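Local coordinates for protein thiamine-phosphate synthase (Pyrococcus furiosus, PDB 1XI3) that probably condenses a thiazole phosphate with a pyrimidine pyrophosphate to form thiamine phosphate, releasing diphosphate, in a magnesium-dependent step of thiamine biosynthesis, at residues Tyr18-Arg23 and Val166-Ile171; Leu132-Val137 and Arg155-Ser160; Glu178-Gly183 and Arg207-Glu212; Ile111-Tyr116 and Leu122-Lys127. All coordinates share one frame; numbering follows the deposited sequence.

Contact 1. Residues Tyr18-Arg23 and Val166-Ile171. With SO4 (sulfate ion), chain C.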
loop_
_atom_site.group_PDB
_atom_site.type_symbol
_atom_site.label_atom_id
_atom_site.label_comp_id
_atom_site.label_asym_id
_atom_site.label_seq_id
_atom_site.Cartn_x
_atom_site.Cartn_y
_atom_site.Cartn_z
ATOM N N TYR A 18 0.557 0.816 -24.000
ATOM C CA TYR A 18 0.458 0.713 -22.567
ATOM C C TYR A 18 -0.353 1.934 -22.072
ATOM O O TYR A 18 0.088 3.053 -22.167
ATOM C CB TYR A 18 1.900 0.734 -22.042
ATOM C CG TYR A 18 2.115 0.399 -20.587
ATOM C CD1 TYR A 18 2.780 -0.763 -20.225
ATOM C CD2 TYR A 18 1.703 1.261 -19.585
ATOM C CE1 TYR A 18 3.002 -1.092 -18.874
ATOM C CE2 TYR A 18 1.919 0.935 -18.210
ATOM C CZ TYR A 18 2.555 -0.228 -17.873
ATOM O OH TYR A 18 2.792 -0.539 -16.545
ATOM N N VAL A 19 -1.569 1.701 -21.601
ATOM C CA VAL A 19 -2.491 2.762 -21.223
ATOM C C VAL A 19 -2.616 2.811 -19.691
ATOM O O VAL A 19 -2.887 1.792 -19.030
ATOM C CB VAL A 19 -3.897 2.561 -21.875
ATOM C CG1 VAL A 19 -4.910 3.527 -21.325
ATOM C CG2 VAL A 19 -3.792 2.722 -23.361
ATOM N N ILE A 20 -2.491 4.025 -19.145
ATOM C CA ILE A 20 -2.480 4.235 -17.717
ATOM C C ILE A 20 -3.716 5.032 -17.335
ATOM O O ILE A 20 -4.082 6.006 -17.993
ATOM C CB ILE A 20 -1.194 4.988 -17.293
ATOM C CG1 ILE A 20 0.084 4.189 -17.707
ATOM C CG2 ILE A 20 -1.228 5.269 -15.785
ATOM C CD1 ILE A 20 1.360 4.924 -17.580
ATOM N N THR A 21 -4.365 4.626 -16.253
ATOM C CA THR A 21 -5.587 5.310 -15.795
ATOM C C THR A 21 -5.296 6.682 -15.224
ATOM O O THR A 21 -4.195 6.943 -14.777
ATOM C CB THR A 21 -6.382 4.492 -14.713
ATOM O OG1 THR A 21 -5.674 4.457 -13.468
ATOM C CG2 THR A 21 -6.739 3.073 -15.234
ATOM N N ASP A 22 -6.309 7.541 -15.206
ATOM C CA ASP A 22 -6.220 8.810 -14.488
ATOM C C ASP A 22 -7.601 9.315 -14.178
ATOM O O ASP A 22 -8.262 9.905 -15.035
ATOM C CB ASP A 22 -5.429 9.841 -15.302
ATOM C CG ASP A 22 -5.184 11.131 -14.521
ATOM O OD1 ASP A 22 -5.730 11.281 -13.397
ATOM O OD2 ASP A 22 -4.388 11.975 -14.999
ATOM N N ARG A 23 -8.081 9.021 -12.966
ATOM C CA ARG A 23 -9.434 9.402 -12.552
ATOM C C ARG A 23 -9.630 10.925 -12.495
ATOM O O ARG A 23 -10.772 11.393 -12.366
ATOM C CB ARG A 23 -9.781 8.769 -11.208
ATOM C CG ARG A 23 -8.846 9.182 -10.077
ATOM C CD ARG A 23 -9.292 8.679 -8.703
ATOM N NE ARG A 23 -9.629 7.262 -8.703
ATOM C CZ ARG A 23 -10.218 6.623 -7.701
ATOM N NH1 ARG A 23 -10.519 7.258 -6.565
ATOM N NH2 ARG A 23 -10.511 5.343 -7.849
ATOM N N VAL A 166 9.550 0.869 -22.440
ATOM C CA VAL A 166 8.340 1.575 -22.804
ATOM C C VAL A 166 8.597 3.069 -22.599
ATOM O O VAL A 166 8.990 3.494 -21.504
ATOM C CB VAL A 166 7.160 1.127 -21.941
ATOM C CG1 VAL A 166 5.923 1.855 -22.330
ATOM C CG2 VAL A 166 6.958 -0.389 -22.084
ATOM N N ALA A 167 8.431 3.862 -23.651
ATOM C CA ALA A 167 8.575 5.328 -23.538
ATOM C C ALA A 167 7.364 5.885 -22.823
ATOM O O ALA A 167 6.252 5.400 -23.034
ATOM C CB ALA A 167 8.652 5.963 -24.931
ATOM N N ILE A 168 7.549 6.956 -22.024
ATOM C CA ILE A 168 6.448 7.597 -21.386
ATOM C C ILE A 168 6.680 9.104 -21.281
ATOM O O ILE A 168 7.827 9.549 -21.128
ATOM C CB ILE A 168 6.177 6.990 -19.959
ATOM C CG1 ILE A 168 4.848 7.515 -19.419
ATOM C CG2 ILE A 168 7.343 7.237 -19.031
ATOM C CD1 ILE A 168 4.341 6.850 -18.179
ATOM N N GLY A 169 5.589 9.850 -21.358
ATOM C CA GLY A 169 5.589 11.250 -20.997
ATOM C C GLY A 169 5.371 12.170 -22.172
ATOM O O GLY A 169 6.259 12.327 -23.022
ATOM N N GLY A 170 4.191 12.757 -22.241
ATOM C CA GLY A 170 3.876 13.709 -23.295
ATOM C C GLY A 170 3.663 13.116 -24.674
ATOM O O GLY A 170 3.734 13.840 -25.696
ATOM N N ILE A 171 3.374 11.812 -24.720
ATOM C CA ILE A 171 3.248 11.100 -25.984
ATOM C C ILE A 171 1.833 11.186 -26.526
ATOM O O ILE A 171 0.861 11.008 -25.806
ATOM C CB ILE A 171 3.692 9.619 -25.880
ATOM C CG1 ILE A 171 5.132 9.527 -25.347
ATOM C CG2 ILE A 171 3.588 8.931 -27.229
ATOM C CD1 ILE A 171 5.581 8.104 -24.943
HETATM S S SO4 C . 1.026 11.991 -20.557
HETATM O O1 SO4 C . 1.085 13.001 -21.631
HETATM O O2 SO4 C . -0.226 12.314 -19.886
HETATM O O3 SO4 C . 0.975 10.643 -21.128
HETATM O O4 SO4 C . 2.267 12.107 -19.852
#
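I20 and I168 meet end to end inside the barrel, their CD1 methyls 3.6 Å apart and the two side chains crossing at about a right angle. I168 gets there because CG1 lies opposite the backbone N (chi1 -170°), with CD1 carrying the extended chain on toward I20. One layer along, V166 brings CG1 to 4.2 Å from CB of Y18, a looser touch at the root of the tyrosine that comes obliquely to the ring. The ring also has CG1 of I20, two residues on along the same strand, at its edge and in plane. Its OH is hydrogen-bonded to Y131 OH and Q44 NE2, the latter from a residue predicted to bind the pyrimidine substrate. Strand 186-189 runs between strands 17-20 and 165-168, and A188 touches Y18, V166 and I168. Past I168 the chain turns through G169 and G170, and the N-H of G170 points almost straight (171°) at sulfate O4, 3.1 Å from G170 N. I190 N and S191 OG also bond to the sulfate. This is the interior of a TIM barrel; the sulfate, probably from the crystallisation liquor, sits among residues predicted to bind the thiazole phosphate, consistent with a phosphate site at the C-terminal strand ends.

Contact 2. Residues Leu132-Val137 and Arg155-Ser160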
loop_
_atom_site.group_PDB
_atom_site.type_symbol
_atom_site.label_atom_id
_atom_site.label_comp_id
_atom_site.label_asym_id
_atom_site.label_seq_id
_atom_site.Cartn_x
_atom_site.Cartn_y
_atom_site.Cartn_z
ATOM N N LEU A 132 11.389 -1.280 -18.398
ATOM C CA LEU A 132 11.574 0.103 -17.982
ATOM C C LEU A 132 10.475 0.951 -18.551
ATOM O O LEU A 132 10.091 0.810 -19.721
ATOM C CB LEU A 132 12.904 0.690 -18.507
ATOM C CG LEU A 132 14.155 -0.065 -18.108
ATOM C CD1 LEU A 132 15.383 0.686 -18.638
ATOM C CD2 LEU A 132 14.241 -0.212 -16.620
ATOM N N GLY A 133 9.991 1.878 -17.721
ATOM C CA GLY A 133 9.219 3.026 -18.177
ATOM C C GLY A 133 10.182 4.216 -18.218
ATOM O O GLY A 133 10.448 4.797 -17.193
ATOM N N ALA A 134 10.656 4.556 -19.414
ATOM C CA ALA A 134 11.695 5.621 -19.580
ATOM C C ALA A 134 11.044 6.904 -20.002
ATOM O O ALA A 134 10.370 6.971 -21.032
ATOM C CB ALA A 134 12.742 5.192 -20.591
ATOM N N GLY A 135 11.183 7.960 -19.182
ATOM C CA GLY A 135 10.604 9.234 -19.507
ATOM C C GLY A 135 11.135 10.333 -18.585
ATOM O O GLY A 135 12.059 10.096 -17.851
ATOM N N SER A 136 10.526 11.503 -18.595
ATOM C CA SER A 136 9.464 11.888 -19.490
ATOM C C SER A 136 10.071 12.260 -20.836
ATOM O O SER A 136 11.032 13.021 -20.904
ATOM C CB SER A 136 8.712 13.082 -18.920
ATOM O OG SER A 136 7.531 13.310 -19.654
ATOM N N VAL A 137 9.545 11.698 -21.919
ATOM C CA VAL A 137 10.124 12.034 -23.237
ATOM C C VAL A 137 9.964 13.560 -23.510
ATOM O O VAL A 137 10.938 14.262 -23.906
ATOM C CB VAL A 137 9.492 11.229 -24.365
ATOM C CG1 VAL A 137 10.154 11.548 -25.697
ATOM C CG2 VAL A 137 9.623 9.745 -24.085
ATOM N N ARG A 155 16.621 7.321 -26.668
ATOM C CA ARG A 155 17.438 6.452 -27.539
ATOM C C ARG A 155 18.644 5.878 -26.833
ATOM O O ARG A 155 18.983 4.711 -26.983
ATOM C CB ARG A 155 17.862 7.234 -28.801
ATOM C CG ARG A 155 18.758 6.522 -29.760
ATOM C CD ARG A 155 18.156 5.264 -30.358
ATOM N NE ARG A 155 19.177 4.461 -31.042
ATOM C CZ ARG A 155 18.985 3.224 -31.488
ATOM N NH1 ARG A 155 17.800 2.615 -31.356
ATOM N NH2 ARG A 155 19.986 2.575 -32.075
ATOM N N LYS A 156 19.309 6.694 -26.020
ATOM C CA LYS A 156 20.466 6.216 -25.329
ATOM C C LYS A 156 20.124 5.101 -24.370
ATOM O O LYS A 156 20.864 4.141 -24.251
ATOM C CB LYS A 156 21.154 7.380 -24.613
ATOM C CG LYS A 156 22.444 7.003 -23.915
ATOM C CD LYS A 156 23.603 6.689 -24.826
ATOM C CE LYS A 156 24.880 6.474 -23.980
ATOM N NZ LYS A 156 25.945 5.763 -24.720
ATOM N N ILE A 157 18.970 5.208 -23.710
ATOM C CA ILE A 157 18.542 4.160 -22.807
ATOM C C ILE A 157 18.313 2.855 -23.637
ATOM O O ILE A 157 18.764 1.794 -23.259
ATOM C CB ILE A 157 17.320 4.595 -21.970
ATOM C CG1 ILE A 157 17.787 5.544 -20.839
ATOM C CG2 ILE A 157 16.637 3.387 -21.323
ATOM C CD1 ILE A 157 16.703 6.449 -20.294
ATOM N N VAL A 158 17.596 2.996 -24.739
ATOM C CA VAL A 158 17.270 1.864 -25.621
ATOM C C VAL A 158 18.554 1.155 -26.055
ATOM O O VAL A 158 18.649 -0.077 -26.025
ATOM C CB VAL A 158 16.470 2.317 -26.841
ATOM C CG1 VAL A 158 16.402 1.186 -27.894
ATOM C CG2 VAL A 158 15.058 2.783 -26.439
ATOM N N GLU A 159 19.571 1.946 -26.402
ATOM C CA GLU A 159 20.857 1.379 -26.824
ATOM C C GLU A 159 21.634 0.687 -25.700
ATOM O O GLU A 159 22.469 -0.189 -25.973
ATOM C CB GLU A 159 21.739 2.485 -27.395
ATOM C CG GLU A 159 21.231 3.098 -28.663
ATOM C CD GLU A 159 22.065 4.308 -29.107
ATOM O OE1 GLU A 159 21.695 4.940 -30.132
ATOM O OE2 GLU A 159 23.066 4.638 -28.421
ATOM N N SER A 160 21.372 1.079 -24.450
ATOM C CA SER A 160 22.193 0.702 -23.324
ATOM C C SER A 160 21.679 -0.440 -22.487
ATOM O O SER A 160 22.433 -0.984 -21.673
ATOM C CB SER A 160 22.415 1.919 -22.420
ATOM O OG SER A 160 22.935 3.020 -23.161
#
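With chi1 of I157 at -77°, CG1 lies opposite the carbonyl carbon and CG2 opposite the backbone N, and the isoleucine presents two separate methyl ends to strand 131-135. CG2 reaches CD1 of L132 at 4.0 Å, while CD1 extends to CB of A134 at 4.2 Å. L132 answers with CG likewise turned opposite its own carbonyl carbon (chi1 -57°) and an extended chi2, and the two branched chains cross obliquely. I157 thus straddles the outward-facing residues two apart on the strand, a bulky residue against a small one at the A134 end. This is the outer layer of a TIM barrel, where a helix lies against the strands: helix 150-160 follows strand 131-135 and leads into strand 165-168. Around the pair, L132 and I157 both touch A121 of helix 118-127, and L154, about one turn before I157, also packs on A134. Away from the strand, R155 NE makes a salt bridge with E159 OE1 at 2.7 Å, using the anti lone pair of the carboxylate, the oxygen tilted 30° from the guanidinium plane. Near the helix end, S160 OG donates to the carbonyl O of K156, 2.6 Å away and tilted from the carbonyl plane.

Contact 3. Residues Glu178-Gly183 and Arg207-Glu212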
loop_
_atom_site.group_PDB
_atom_site.type_symbol
_atom_site.label_atom_id
_atom_site.label_comp_id
_atom_site.label_asym_id
_atom_site.label_seq_id
_atom_site.Cartn_x
_atom_site.Cartn_y
_atom_site.Cartn_z
ATOM N N GLU A 178 7.940 9.396 -34.022
ATOM C CA GLU A 178 9.290 9.755 -33.701
ATOM C C GLU A 178 9.726 9.026 -32.433
ATOM O O GLU A 178 10.858 8.596 -32.335
ATOM C CB GLU A 178 9.449 11.259 -33.522
ATOM C CG GLU A 178 10.907 11.710 -33.644
ATOM N N VAL A 179 8.819 8.911 -31.461
ATOM C CA VAL A 179 9.145 8.167 -30.223
ATOM C C VAL A 179 9.451 6.691 -30.546
ATOM O O VAL A 179 10.472 6.128 -30.132
ATOM C CB VAL A 179 8.015 8.286 -29.165
ATOM C CG1 VAL A 179 8.289 7.405 -27.975
ATOM C CG2 VAL A 179 7.853 9.754 -28.696
ATOM N N LEU A 180 8.569 6.082 -31.322
ATOM C CA LEU A 180 8.707 4.668 -31.681
ATOM C C LEU A 180 10.010 4.378 -32.467
ATOM O O LEU A 180 10.643 3.332 -32.301
ATOM C CB LEU A 180 7.465 4.243 -32.446
ATOM C CG LEU A 180 6.200 4.094 -31.592
ATOM C CD1 LEU A 180 4.924 4.187 -32.390
ATOM C CD2 LEU A 180 6.245 2.751 -30.789
ATOM N N LYS A 181 10.453 5.349 -33.272
ATOM C CA LYS A 181 11.693 5.191 -34.024
ATOM C C LYS A 181 12.964 5.235 -33.163
ATOM O O LYS A 181 14.063 4.964 -33.649
ATOM C CB LYS A 181 11.750 6.247 -35.132
ATOM C CG LYS A 181 10.803 5.994 -36.277
ATOM C CD LYS A 181 11.166 6.876 -37.499
ATOM C CE LYS A 181 10.205 7.977 -37.718
ATOM N NZ LYS A 181 10.470 8.806 -38.968
ATOM N N THR A 182 12.844 5.518 -31.860
ATOM C CA THR A 182 14.024 5.404 -30.995
ATOM C C THR A 182 14.363 3.955 -30.698
ATOM O O THR A 182 15.413 3.670 -30.172
ATOM C CB THR A 182 13.848 6.141 -29.656
ATOM O OG1 THR A 182 12.787 5.502 -28.934
ATOM C CG2 THR A 182 13.526 7.603 -29.880
ATOM N N GLY A 183 13.454 3.012 -31.011
ATOM C CA GLY A 183 13.717 1.616 -30.803
ATOM C C GLY A 183 13.070 1.001 -29.575
ATOM O O GLY A 183 13.341 -0.159 -29.221
ATOM N N ARG A 207 -2.801 2.587 -31.545
ATOM C CA ARG A 207 -2.466 1.204 -31.772
ATOM C C ARG A 207 -2.022 0.984 -33.218
ATOM O O ARG A 207 -1.094 0.215 -33.490
ATOM C CB ARG A 207 -3.658 0.295 -31.469
ATOM C CG ARG A 207 -3.402 -1.213 -31.701
ATOM C CD ARG A 207 -2.288 -1.776 -30.878
ATOM N NE ARG A 207 -1.981 -3.142 -31.235
ATOM C CZ ARG A 207 -2.664 -4.227 -30.852
ATOM N NH1 ARG A 207 -3.694 -4.174 -29.992
ATOM N NH2 ARG A 207 -2.274 -5.414 -31.301
ATOM N N LYS A 208 -2.724 1.643 -34.116
ATOM C CA LYS A 208 -2.407 1.568 -35.538
ATOM C C LYS A 208 -1.003 2.094 -35.790
ATOM O O LYS A 208 -0.207 1.439 -36.469
ATOM C CB LYS A 208 -3.413 2.382 -36.331
ATOM C CG LYS A 208 -3.278 2.177 -37.875
ATOM C CD LYS A 208 -4.474 2.759 -38.585
ATOM N N ILE A 209 -0.708 3.263 -35.213
ATOM C CA ILE A 209 0.625 3.875 -35.325
ATOM C C ILE A 209 1.684 2.917 -34.818
ATOM O O ILE A 209 2.697 2.680 -35.455
ATOM C CB ILE A 209 0.719 5.245 -34.597
ATOM C CG1 ILE A 209 -0.208 6.288 -35.259
ATOM C CG2 ILE A 209 2.159 5.754 -34.591
ATOM C CD1 ILE A 209 -0.319 7.602 -34.487
ATOM N N VAL A 210 1.460 2.353 -33.634
ATOM C CA VAL A 210 2.349 1.350 -33.126
ATOM C C VAL A 210 2.571 0.171 -34.086
ATOM O O VAL A 210 3.717 -0.250 -34.276
ATOM C CB VAL A 210 1.850 0.820 -31.756
ATOM C CG1 VAL A 210 2.661 -0.335 -31.307
ATOM C CG2 VAL A 210 1.975 1.960 -30.713
ATOM N N GLU A 211 1.488 -0.358 -34.649
ATOM C CA GLU A 211 1.598 -1.546 -35.507
ATOM C C GLU A 211 2.379 -1.186 -36.783
ATOM O O GLU A 211 3.237 -1.938 -37.241
ATOM C CB GLU A 211 0.223 -2.085 -35.870
ATOM C CG GLU A 211 -0.518 -2.781 -34.708
ATOM C CD GLU A 211 0.191 -3.997 -34.179
ATOM O OE1 GLU A 211 0.916 -4.652 -34.962
ATOM O OE2 GLU A 211 0.036 -4.315 -32.971
ATOM N N GLU A 212 2.047 -0.038 -37.315
ATOM C CA GLU A 212 2.710 0.500 -38.523
ATOM C C GLU A 212 4.203 0.811 -38.383
ATOM O O GLU A 212 4.958 0.621 -39.311
ATOM C CB GLU A 212 1.951 1.727 -38.971
ATOM C CG GLU A 212 0.616 1.305 -39.568
ATOM C CD GLU A 212 -0.189 2.425 -40.098
ATOM O OE1 GLU A 212 0.156 3.591 -39.850
ATOM O OE2 GLU A 212 -1.202 2.115 -40.770
#
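L180 reaches across from helix 176-180 to residues 207-212 of helix 199-214. R207 comes first and takes no part in the contact with L180. Its guanidinium holds E211 side-on, NE and NH2 both donating to one oxygen; NE is 2.9 Å from E211 OE2. That oxygen lies in the guanidinium plane, but whereas NE meets its anti lone pair, NH2 approaches from above the carboxylate plane. The third nitrogen, NH1, bonds to the carbonyl of G39. Two residues on, at I209, the contact itself begins. I209 offers its CG2 methyl to CD1 of L180 at 3.9 Å, the two side chains crossing at about a right angle. V210 follows with its backbone as well as its side chain: L180 CD1 sits 3.9 Å from V210 CA and 4.1 Å from V210 CG2. One leucine methyl therefore settles among both residues, helped by chi1 of V210 (173°), which sets CG2 beside the backbone N. L180 and V210 share I187 of strand 186-189 beneath them. At the end of the segment, E212 forms a salt bridge with R177 of the partner helix. On the 178-183 side, a type I turn runs from L180 to G183, where phi turns positive; T182 OG1 donates to V179 O at 2.7 Å, alongside T182 N. Two neighbouring helices packed over one strand in this way are characteristic of the outer layer of a TIM barrel.

Contact 4. Residues Ile111-Tyr116 and Leu122-Lys127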
loop_
_atom_site.group_PDB
_atom_site.type_symbol
_atom_site.label_atom_id
_atom_site.label_comp_id
_atom_site.label_asym_id
_atom_site.label_seq_id
_atom_site.Cartn_x
_atom_site.Cartn_y
_atom_site.Cartn_z
ATOM N N ILE A 111 8.089 -6.750 -12.738
ATOM C CA ILE A 111 8.499 -5.465 -12.199
ATOM C C ILE A 111 8.841 -4.483 -13.323
ATOM O O ILE A 111 9.772 -4.694 -14.104
ATOM C CB ILE A 111 9.732 -5.604 -11.307
ATOM C CG1 ILE A 111 9.501 -6.621 -10.172
ATOM C CG2 ILE A 111 10.164 -4.214 -10.768
ATOM C CD1 ILE A 111 8.415 -6.372 -9.216
ATOM N N GLY A 112 8.092 -3.399 -13.390
ATOM C CA GLY A 112 8.451 -2.293 -14.225
ATOM C C GLY A 112 9.112 -1.246 -13.353
ATOM O O GLY A 112 8.663 -1.015 -12.234
ATOM N N ALA A 113 10.137 -0.594 -13.894
ATOM C CA ALA A 113 10.830 0.487 -13.204
ATOM C C ALA A 113 10.683 1.812 -13.940
ATOM O O ALA A 113 11.013 1.898 -15.137
ATOM C CB ALA A 113 12.300 0.115 -13.056
ATOM N N SER A 114 10.255 2.860 -13.224
ATOM C CA SER A 114 10.136 4.206 -13.769
ATOM C C SER A 114 11.506 4.860 -13.642
ATOM O O SER A 114 12.032 4.971 -12.524
ATOM C CB SER A 114 9.095 5.041 -13.025
ATOM O OG SER A 114 7.771 4.543 -13.198
ATOM N N VAL A 115 12.089 5.231 -14.764
ATOM C CA VAL A 115 13.491 5.723 -14.795
ATOM C C VAL A 115 13.539 7.023 -15.575
ATOM O O VAL A 115 12.846 7.192 -16.571
ATOM C CB VAL A 115 14.457 4.701 -15.369
ATOM C CG1 VAL A 115 14.426 3.407 -14.519
ATOM C CG2 VAL A 115 14.183 4.425 -16.837
ATOM N N TYR A 116 14.400 7.939 -15.123
ATOM C CA TYR A 116 14.433 9.309 -15.648
ATOM C C TYR A 116 15.862 9.749 -16.057
ATOM O O TYR A 116 16.141 10.988 -16.253
ATOM C CB TYR A 116 13.890 10.256 -14.598
ATOM C CG TYR A 116 12.464 9.950 -14.139
ATOM C CD1 TYR A 116 11.372 10.570 -14.747
ATOM C CD2 TYR A 116 12.222 9.027 -13.122
ATOM C CE1 TYR A 116 10.090 10.297 -14.357
ATOM C CE2 TYR A 116 10.915 8.747 -12.712
ATOM C CZ TYR A 116 9.860 9.386 -13.348
ATOM O OH TYR A 116 8.539 9.148 -12.980
ATOM N N LEU A 122 20.146 1.814 -15.999
ATOM C CA LEU A 122 21.096 0.740 -15.799
ATOM C C LEU A 122 20.968 0.104 -14.417
ATOM O O LEU A 122 21.073 -1.132 -14.269
ATOM C CB LEU A 122 22.513 1.301 -16.023
ATOM C CG LEU A 122 22.777 1.750 -17.465
ATOM C CD1 LEU A 122 24.080 2.582 -17.569
ATOM C CD2 LEU A 122 22.816 0.537 -18.390
ATOM N N GLU A 123 20.722 0.942 -13.412
ATOM C CA GLU A 123 20.576 0.495 -12.031
ATOM C C GLU A 123 19.344 -0.340 -11.915
ATOM O O GLU A 123 19.388 -1.406 -11.334
ATOM C CB GLU A 123 20.451 1.654 -11.067
ATOM C CG GLU A 123 20.267 1.230 -9.629
ATOM N N ALA A 124 18.241 0.129 -12.491
ATOM C CA ALA A 124 17.005 -0.686 -12.439
ATOM C C ALA A 124 17.167 -2.042 -13.118
ATOM O O ALA A 124 16.753 -3.056 -12.584
ATOM C CB ALA A 124 15.846 0.061 -13.028
ATOM N N GLU A 125 17.791 -2.069 -14.285
ATOM C CA GLU A 125 18.073 -3.327 -14.938
ATOM C C GLU A 125 18.944 -4.204 -14.051
ATOM O O GLU A 125 18.671 -5.395 -13.879
ATOM C CB GLU A 125 18.714 -3.080 -16.298
ATOM C CG GLU A 125 19.062 -4.354 -17.074
ATOM C CD GLU A 125 19.743 -4.058 -18.419
ATOM O OE1 GLU A 125 20.648 -3.202 -18.471
ATOM O OE2 GLU A 125 19.360 -4.664 -19.428
ATOM N N LYS A 126 19.986 -3.613 -13.452
ATOM C CA LYS A 126 20.902 -4.388 -12.604
ATOM C C LYS A 126 20.151 -5.047 -11.436
ATOM O O LYS A 126 20.421 -6.200 -11.098
ATOM C CB LYS A 126 22.055 -3.513 -12.081
ATOM C CG LYS A 126 23.167 -4.299 -11.362
ATOM C CD LYS A 126 24.206 -3.352 -10.740
ATOM C CE LYS A 126 25.004 -3.972 -9.562
ATOM N NZ LYS A 126 26.141 -4.866 -9.987
ATOM N N LYS A 127 19.199 -4.314 -10.852
ATOM C CA LYS A 127 18.416 -4.778 -9.711
ATOM C C LYS A 127 17.379 -5.845 -10.084
ATOM O O LYS A 127 16.763 -6.464 -9.200
ATOM C CB LYS A 127 17.750 -3.599 -9.030
ATOM C CG LYS A 127 18.712 -2.617 -8.419
ATOM C CD LYS A 127 18.816 -2.721 -6.898
ATOM C CE LYS A 127 18.369 -1.422 -6.203
ATOM N NZ LYS A 127 19.049 -0.187 -6.774
#
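A124 is the hub: its single methyl is met by A113 and V115, the outward residues of strand 110-115. A113 CB stands only 3.5 Å from A124 CB. The backbones follow, with A113 CA 6.3 Å from A124 CA. V115 comes in beside them, CG1 lying 3.9 Å from A124 CB. In V115 that branch is opposite the carbonyl carbon (chi1 -60°), which turns it to the helix, while CG2 takes the place between backbone N and carbonyl carbon. The methyl of A124 thus fits against two strand residues at once, and L132 of the adjoining strand 131-135 touches both A113 and A124. I99 of helix 99-105 closes on the same two alanines from the preceding helix. Between A113 and V115 in the strand, S114 points its CB away from the helix, and its OG is hydrogen-bonded to Q91; S114 is predicted to bind the pyrimidine substrate. Helix 118-127 and strands 110-115 and 131-135 form a beta-alpha-beta unit of the TIM barrel. No hydrogen bond joins the two segments, so their contact rests on van der Waals fit: two alanines facing each other let the helix backbone come close to the strand, while S114 turns its hydroxyl to the other face.

Overall arrangement
All four contacts belong to one eight-stranded parallel barrel: contact 1 joins two strands inside it, either side of strand 186-189, contacts 2 and 4 lay helices on its outside, and contact 3 joins two outer helices. Contacts 2 and 4, centres about 10 Å apart, are stitched by adjacent strands, G133 N lying 2.8 Å from A113 O. Strand 165-168 continues this into contact 1, V166 N being 2.8 Å from L132 O. Contact 3 touches contact 1 through A167 and V179, and contact 2 through R155 NH1 and T182 O; its centre is about 22 Å from that of contact 4. Contact 1 holds the sulfate; S114 brings contact 4 to the predicted pyrimidine site, whereas contact 3 lies away from the predicted sites.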